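Local coordinates for protein alpha-1,3-glucanase (Bacillus circulans, PDB 5ZRU) that probably hydrolyses alpha-1,3-glucan, this chain being the catalytic unit of a GH87 enzyme that holds bound calcium and zinc ions, at residues A[10-15]-A[453-458]. Sequence-based numbering, arbitrary orientation.
Sequences AQRGAS and FSDTTI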
loop_
_atom_site.group_PDB
_atom_site.type_symbol
_atom_site.label_atom_id
_atom_site.label_comp_id
_atom_site.label_asym_id
_atom_site.label_seq_id
_atom_site.Cartn_x
_atom_site.Cartn_y
_atom_site.Cartn_z
ATOM N N ALA A 10 -12.929 5.595 -11.823
ATOM C CA ALA A 10 -14.056 4.866 -11.275
ATOM C C ALA A 10 -14.850 5.774 -10.336
ATOM O O ALA A 10 -14.405 6.859 -9.951
ATOM C CB ALA A 10 -13.574 3.624 -10.529
ATOM N N GLN A 11 -16.050 5.320 -9.977
ATOM C CA GLN A 11 -16.843 6.052 -8.998
ATOM C C GLN A 11 -16.149 6.070 -7.639
ATOM O O GLN A 11 -16.062 7.118 -6.995
ATOM C CB GLN A 11 -18.237 5.428 -8.909
ATOM C CG GLN A 11 -19.086 5.913 -7.750
ATOM C CD GLN A 11 -20.270 4.991 -7.487
ATOM O OE1 GLN A 11 -21.344 5.159 -8.074
ATOM N NE2 GLN A 11 -20.076 4.004 -6.603
ATOM N N ARG A 12 -15.641 4.919 -7.194
ATOM C CA ARG A 12 -14.791 4.826 -6.010
ATOM C C ARG A 12 -13.671 3.840 -6.303
ATOM O O ARG A 12 -13.871 2.853 -7.013
ATOM C CB ARG A 12 -15.555 4.362 -4.768
ATOM C CG ARG A 12 -16.713 5.276 -4.431
ATOM C CD ARG A 12 -17.465 4.802 -3.204
ATOM N NE ARG A 12 -18.534 5.748 -2.902
ATOM C CZ ARG A 12 -19.384 5.613 -1.896
ATOM N NH1 ARG A 12 -19.276 4.573 -1.078
ATOM N NH2 ARG A 12 -20.334 6.524 -1.712
ATOM N N GLY A 13 -12.493 4.118 -5.749
ATOM C CA GLY A 13 -11.331 3.294 -6.007
ATOM C C GLY A 13 -10.618 3.686 -7.287
ATOM O O GLY A 13 -11.019 4.594 -8.027
ATOM N N ALA A 14 -9.533 2.963 -7.550
ATOM C CA ALA A 14 -8.685 3.196 -8.710
ATOM C C ALA A 14 -9.248 2.508 -9.943
ATOM O O ALA A 14 -9.961 1.503 -9.853
ATOM C CB ALA A 14 -7.262 2.684 -8.444
ATOM N N SER A 15 -8.919 3.059 -11.107
ATOM C CA SER A 15 -9.289 2.468 -12.391
ATOM C C SER A 15 -8.020 1.910 -13.019
ATOM O O SER A 15 -7.130 2.671 -13.415
ATOM C CB SER A 15 -9.956 3.491 -13.312
ATOM O OG SER A 15 -10.305 2.872 -14.539
ATOM N N PHE A 453 -13.330 13.368 4.665
ATOM C CA PHE A 453 -13.363 12.034 4.072
ATOM C C PHE A 453 -14.711 11.871 3.388
ATOM O O PHE A 453 -15.748 12.162 3.994
ATOM C CB PHE A 453 -13.201 10.930 5.123
ATOM C CG PHE A 453 -11.881 10.958 5.850
ATOM C CD1 PHE A 453 -11.710 11.736 6.987
ATOM C CD2 PHE A 453 -10.818 10.189 5.399
ATOM C CE1 PHE A 453 -10.504 11.751 7.661
ATOM C CE2 PHE A 453 -9.602 10.203 6.067
ATOM C CZ PHE A 453 -9.445 10.983 7.204
ATOM N N SER A 454 -14.719 11.409 2.140
ATOM C CA SER A 454 -16.015 11.275 1.494
ATOM C C SER A 454 -15.991 10.180 0.445
ATOM O O SER A 454 -14.931 9.764 -0.035
ATOM C CB SER A 454 -16.471 12.582 0.835
ATOM O OG SER A 454 -15.844 12.737 -0.428
ATOM N N ASP A 455 -17.196 9.728 0.105
ATOM C CA ASP A 455 -17.451 8.910 -1.071
ATOM C C ASP A 455 -16.574 7.667 -1.071
ATOM O O ASP A 455 -15.849 7.389 -2.022
ATOM C CB ASP A 455 -17.256 9.745 -2.340
ATOM C CG ASP A 455 -18.279 10.854 -2.449
ATOM O OD1 ASP A 455 -19.426 10.551 -2.838
ATOM O OD2 ASP A 455 -17.949 12.013 -2.110
ATOM N N THR A 456 -16.628 6.917 0.022
ATOM C CA THR A 456 -15.633 5.874 0.229
ATOM C C THR A 456 -16.313 4.612 0.729
ATOM O O THR A 456 -17.221 4.677 1.560
ATOM C CB THR A 456 -14.549 6.348 1.207
ATOM O OG1 THR A 456 -13.743 7.351 0.567
ATOM C CG2 THR A 456 -13.642 5.191 1.660
ATOM N N THR A 457 -15.886 3.471 0.195
ATOM C CA THR A 457 -16.386 2.161 0.588
ATOM C C THR A 457 -15.300 1.422 1.352
ATOM O O THR A 457 -14.149 1.363 0.904
ATOM C CB THR A 457 -16.817 1.353 -0.637
ATOM O OG1 THR A 457 -17.902 2.034 -1.268
ATOM C CG2 THR A 457 -17.267 -0.060 -0.242
ATOM N N ILE A 458 -15.673 0.879 2.509
ATOM C CA ILE A 458 -14.769 0.198 3.426
ATOM C C ILE A 458 -15.321 -1.197 3.638
ATOM O O ILE A 458 -16.518 -1.349 3.914
ATOM C CB ILE A 458 -14.668 0.947 4.769
ATOM C CG1 ILE A 458 -13.988 2.303 4.582
ATOM C CG2 ILE A 458 -13.985 0.070 5.816
ATOM C CD1 ILE A 458 -14.207 3.270 5.763
HETATM O O HOH W 1 -19.664 8.049 -4.154
#
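Arg-12 reaches out of the N-terminal loop and lays its guanidinium over the backbone corner at Asp-455 and Thr-456. Its CG lies beside the backbone N (chi1 -58°), and from there the chain runs fully extended to NE, carrying the charged end across the corner. One face of the guanidinium covers the peptide link: Thr-456 N sits under its centre, and Asp-455 C, 3.3 Å from Arg-12 NE, lies nearer the rim. The carbonyl oxygens of Asp-455 and Thr-456 come close, but at angles too poor for hydrogen bonding. Arg-12 NH1 gives a hydrogen bond to Thr-457 OG1 (2.9 Å, 152° at the hydrogen), which serves as acceptor almost in the guanidinium plane; NH1 also forms a salt bridge with Asp-493 on the neighbouring strand 487-495. Arg-12 NE donates to a water 2.9 Å away, and that water donates to Asp-455 OD1 at 2.8 Å. The aspartate thus meets the arginine through solvent, Arg-12 NH2 and Asp-455 OD1 being 4.3 Å apart, too far for a direct salt bridge. The other carboxylate oxygen, Asp-455 OD2, is held on its anti side by Ser-454 OG at 2.8 Å, while Thr-456, whose CB points away from the loop, donates through OG1 to Ser-454 O across the turn. Shortening Arg-12 to an alanine is likely to leave Asp-493 without its charge partner, Thr-457 OG1 without its donor and the corner peptide without its cover. The long, flat, multiply donating arginine thus joins the N-terminal loop to two adjacent strands of the parallel beta-helix, away from the metal sites, through one direct charge pair and otherwise neutral or water-borne bonds.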